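Local coordinates for protein flavin-dependent monooxygenase, oxygenase subunit HsaA (Rhodococcus sp., PDB 2RFQ) that hydroxylates the steroid catabolite 3-HSA to the catechol 3,4-DHSA, using reduced FMN and dioxygen, during bacterial breakdown of cholesterol, at residues Cys79-Trp84 with Trp359-Ala364. Residues are numbered along the deposited sequence; the frame is centred on the assembly and turned at random.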
ATOM      1  N   CYS A  79      -3.420 -24.414 -14.603  1.00  7.59           N
ATOM      2  CA  CYS A  79      -2.249 -24.988 -13.946  1.00  8.01           C
ATOM      3  C   CYS A  79      -1.109 -23.997 -14.167  1.00  7.42           C
ATOM      4  O   CYS A  79      -0.723 -23.744 -15.326  1.00  8.24           O
ATOM      5  CB  CYS A  79      -1.919 -26.347 -14.542  1.00  7.33           C
ATOM      6  SG  CYS A  79      -0.329 -27.016 -13.896  1.00  8.82           S
ATOM      7  N   GLY A  80      -0.613 -23.412 -13.068  1.00  7.30           N
ATOM      8  CA  GLY A  80       0.417 -22.385 -13.172  1.00  7.75           C
ATOM      9  C   GLY A  80       1.673 -22.891 -13.856  1.00  7.57           C
ATOM     10  O   GLY A  80       2.240 -22.219 -14.735  1.00  8.52           O
ATOM     11  N   SER A  81       2.151 -24.059 -13.427  1.00  7.63           N
ATOM     12  CA  SER A  81       3.338 -24.646 -14.058  1.00  8.09           C
ATOM     13  C   SER A  81       3.144 -24.953 -15.542  1.00  8.01           C
ATOM     14  O   SER A  81       4.034 -24.671 -16.366  1.00  7.86           O
ATOM     15  CB  SER A  81       3.816 -25.909 -13.318  1.00  7.63           C
ATOM     16  OG  SER A  81       4.327 -25.599 -12.021  1.00  9.62           O
ATOM     17  N   THR A  82       2.002 -25.542 -15.893  1.00  7.93           N
ATOM     18  CA  THR A  82       1.746 -25.850 -17.302  1.00  8.18           C
ATOM     19  C   THR A  82       1.682 -24.558 -18.118  1.00  8.45           C
ATOM     20  O   THR A  82       2.250 -24.485 -19.214  1.00  9.01           O
ATOM     21  CB  THR A  82       0.462 -26.681 -17.465  1.00  9.10           C
ATOM     22  OG1 THR A  82       0.602 -27.886 -16.695  1.00  7.79           O
ATOM     23  CG2 THR A  82       0.283 -27.097 -18.927  1.00  8.51           C
ATOM     24  N   GLY A  83       1.051 -23.529 -17.555  1.00  8.69           N
ATOM     25  CA  GLY A  83       0.959 -22.227 -18.236  1.00  8.68           C
ATOM     26  C   GLY A  83       2.324 -21.589 -18.440  1.00  8.66           C
ATOM     27  O   GLY A  83       2.616 -21.045 -19.518  1.00  9.49           O
ATOM     28  N   TRP A  84       3.160 -21.680 -17.406  1.00  8.05           N
ATOM     29  CA  TRP A  84       4.519 -21.141 -17.469  1.00  8.79           C
ATOM     30  C   TRP A  84       5.333 -21.824 -18.558  1.00  9.02           C
ATOM     31  O   TRP A  84       5.948 -21.154 -19.406  1.00  9.49           O
ATOM     32  CB  TRP A  84       5.191 -21.346 -16.124  1.00  9.10           C
ATOM     33  CG  TRP A  84       6.573 -20.753 -15.970  1.00  9.28           C
ATOM     34  CD1 TRP A  84       7.763 -21.405 -16.121  1.00 10.28           C
ATOM     35  CD2 TRP A  84       6.901 -19.388 -15.610  1.00  9.89           C
ATOM     36  NE1 TRP A  84       8.814 -20.538 -15.854  1.00 10.90           N
ATOM     37  CE2 TRP A  84       8.305 -19.302 -15.537  1.00  9.55           C
ATOM     38  CE3 TRP A  84       6.132 -18.241 -15.324  1.00  7.95           C
ATOM     39  CZ2 TRP A  84       8.965 -18.097 -15.211  1.00 10.64           C
ATOM     40  CZ3 TRP A  84       6.771 -17.051 -14.999  1.00  8.82           C
ATOM     41  CH2 TRP A  84       8.177 -16.990 -14.943  1.00  9.51           C
ATOM     42  N   TRP A 359      -0.719 -19.189  -5.411  1.00  6.76           N
ATOM     43  CA  TRP A 359       0.028 -18.227  -4.578  1.00  7.03           C
ATOM     44  C   TRP A 359       1.525 -18.519  -4.645  1.00  6.52           C
ATOM     45  O   TRP A 359       2.311 -17.642  -4.999  1.00  6.37           O
ATOM     46  CB  TRP A 359      -0.532 -18.282  -3.131  1.00  7.01           C
ATOM     47  CG  TRP A 359       0.138 -17.396  -2.129  1.00  5.88           C
ATOM     48  CD1 TRP A 359       0.166 -16.016  -2.102  1.00  7.91           C
ATOM     49  CD2 TRP A 359       0.891 -17.840  -1.006  1.00  7.59           C
ATOM     50  NE1 TRP A 359       0.897 -15.579  -1.005  1.00  8.21           N
ATOM     51  CE2 TRP A 359       1.351 -16.677  -0.319  1.00  7.98           C
ATOM     52  CE3 TRP A 359       1.223 -19.106  -0.506  1.00  8.37           C
ATOM     53  CZ2 TRP A 359       2.108 -16.758   0.870  1.00  9.48           C
ATOM     54  CZ3 TRP A 359       1.989 -19.186   0.676  1.00  9.53           C
ATOM     55  CH2 TRP A 359       2.432 -18.028   1.326  1.00  9.12           C
ATOM     56  N   ARG A 360       1.922 -19.759  -4.350  1.00  6.66           N
ATOM     57  CA  ARG A 360       3.349 -20.107  -4.416  1.00  5.86           C
ATOM     58  C   ARG A 360       3.895 -19.987  -5.819  1.00  5.95           C
ATOM     59  O   ARG A 360       5.017 -19.488  -6.037  1.00  6.19           O
ATOM     60  CB  ARG A 360       3.565 -21.519  -3.896  1.00  6.21           C
ATOM     61  CG  ARG A 360       3.381 -21.588  -2.361  1.00  7.40           C
ATOM     62  CD  ARG A 360       3.621 -23.012  -1.843  1.00  8.07           C
ATOM     63  NE  ARG A 360       2.581 -23.952  -2.281  1.00  8.46           N
ATOM     64  CZ  ARG A 360       2.706 -24.840  -3.268  1.00  8.06           C
ATOM     65  NH1 ARG A 360       3.836 -24.939  -3.976  1.00  9.13           N
ATOM     66  NH2 ARG A 360       1.688 -25.633  -3.567  1.00 10.29           N
ATOM     67  N   ASP A 361       3.089 -20.433  -6.783  1.00  6.89           N
ATOM     68  CA  ASP A 361       3.501 -20.386  -8.196  1.00  6.29           C
ATOM     69  C   ASP A 361       3.783 -18.954  -8.695  1.00  6.80           C
ATOM     70  O   ASP A 361       4.783 -18.719  -9.396  1.00  7.19           O
ATOM     71  CB  ASP A 361       2.434 -21.049  -9.065  1.00  7.84           C
ATOM     72  CG  ASP A 361       2.449 -22.575  -8.974  1.00  8.08           C
ATOM     73  OD1 ASP A 361       3.339 -23.175  -8.333  1.00  7.06           O
ATOM     74  OD2 ASP A 361       1.513 -23.204  -9.533  1.00  8.15           O
ATOM     75  N   ALA A 362       2.885 -18.025  -8.357  1.00  6.35           N
ATOM     76  CA  ALA A 362       3.037 -16.613  -8.791  1.00  6.92           C
ATOM     77  C   ALA A 362       4.263 -16.008  -8.137  1.00  7.31           C
ATOM     78  O   ALA A 362       5.044 -15.302  -8.785  1.00  7.07           O
ATOM     79  CB  ALA A 362       1.768 -15.799  -8.469  1.00  7.18           C
ATOM     80  N   HIS A 363       4.476 -16.316  -6.853  1.00  6.28           N
ATOM     81  CA  HIS A 363       5.647 -15.763  -6.175  1.00  7.27           C
ATOM     82  C   HIS A 363       6.948 -16.337  -6.718  1.00  7.36           C
ATOM     83  O   HIS A 363       7.998 -15.668  -6.728  1.00  7.96           O
ATOM     84  CB  HIS A 363       5.520 -15.934  -4.662  1.00  7.13           C
ATOM     85  CG  HIS A 363       4.620 -14.927  -4.042  1.00  7.62           C
ATOM     86  ND1 HIS A 363       5.056 -13.667  -3.673  1.00  7.78           N
ATOM     87  CD2 HIS A 363       3.289 -14.959  -3.790  1.00  8.24           C
ATOM     88  CE1 HIS A 363       4.034 -12.979  -3.188  1.00  8.82           C
ATOM     89  NE2 HIS A 363       2.950 -13.736  -3.257  1.00  7.11           N
ATOM     90  N   ALA A 364       6.875 -17.553  -7.262  1.00  6.13           N
ATOM     91  CA  ALA A 364       8.055 -18.134  -7.867  1.00  6.54           C
ATOM     92  C   ALA A 364       8.310 -17.480  -9.217  1.00  6.71           C
ATOM     93  O   ALA A 364       9.458 -17.136  -9.536  1.00  7.19           O
ATOM     94  CB  ALA A 364       7.923 -19.644  -8.009  1.00  6.85           C
TER
HETATM   95  O   HOH W   1      -1.089 -23.529 -10.265  1.00 10.38           O
HETATM   96  O   HOH W   2       2.105 -25.514 -10.575  1.00 12.62           O
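Gly80, in the first turn of helix 80-96, comes up against Asp361 on helix 354-365, and the two CA atoms, Gly80 CA and Asp361 CA, are 6.2 Å apart. Cys79 is the N-cap of helix 80-96: its SG accepts from Thr82 N at 3.4 Å, with an N-H...S angle of 161°, while Gly83 N bonds to Cys79 O.

Asp361 carries the meeting from the other side. Its CB bond heads toward helix 80-96, and with CG anti to the carbonyl carbon, beside the backbone N (chi1 -75°), OD2 is the atom nearest that helix. The carboxylate does not bond to it directly; OD2 stays 3.9 Å from Gly80 CA. Two waters bridge the gap. The first accepts from Gly80 N at 2.8 Å and donates to Asp361 OD2 at 2.7 Å. The second also donates to Asp361 OD2, at 2.6 Å, and is hydrogen-bonded to Ser81 OG at 2.7 Å. The other carboxylate oxygen, OD1, accepts from Leu187 N, which, with the two waters on OD2, limits the group's rotation, and Met248 of helix 233-266 packs on the same side chain. If ionised, the buried carboxylate is probably also eased by the nearby N-terminal end of helix 80-96, whose Gly80 N-H it reaches through a water.

Through its two oxygens Asp361 links the start of helix 80-96, the loop at Leu187 and its own helix 354-365. The contact joins the N-terminal and C-terminal helical regions of an acyl-CoA dehydrogenase-like fold, beside the probable FMN site to which Trp84, by similarity with relatives, belongs.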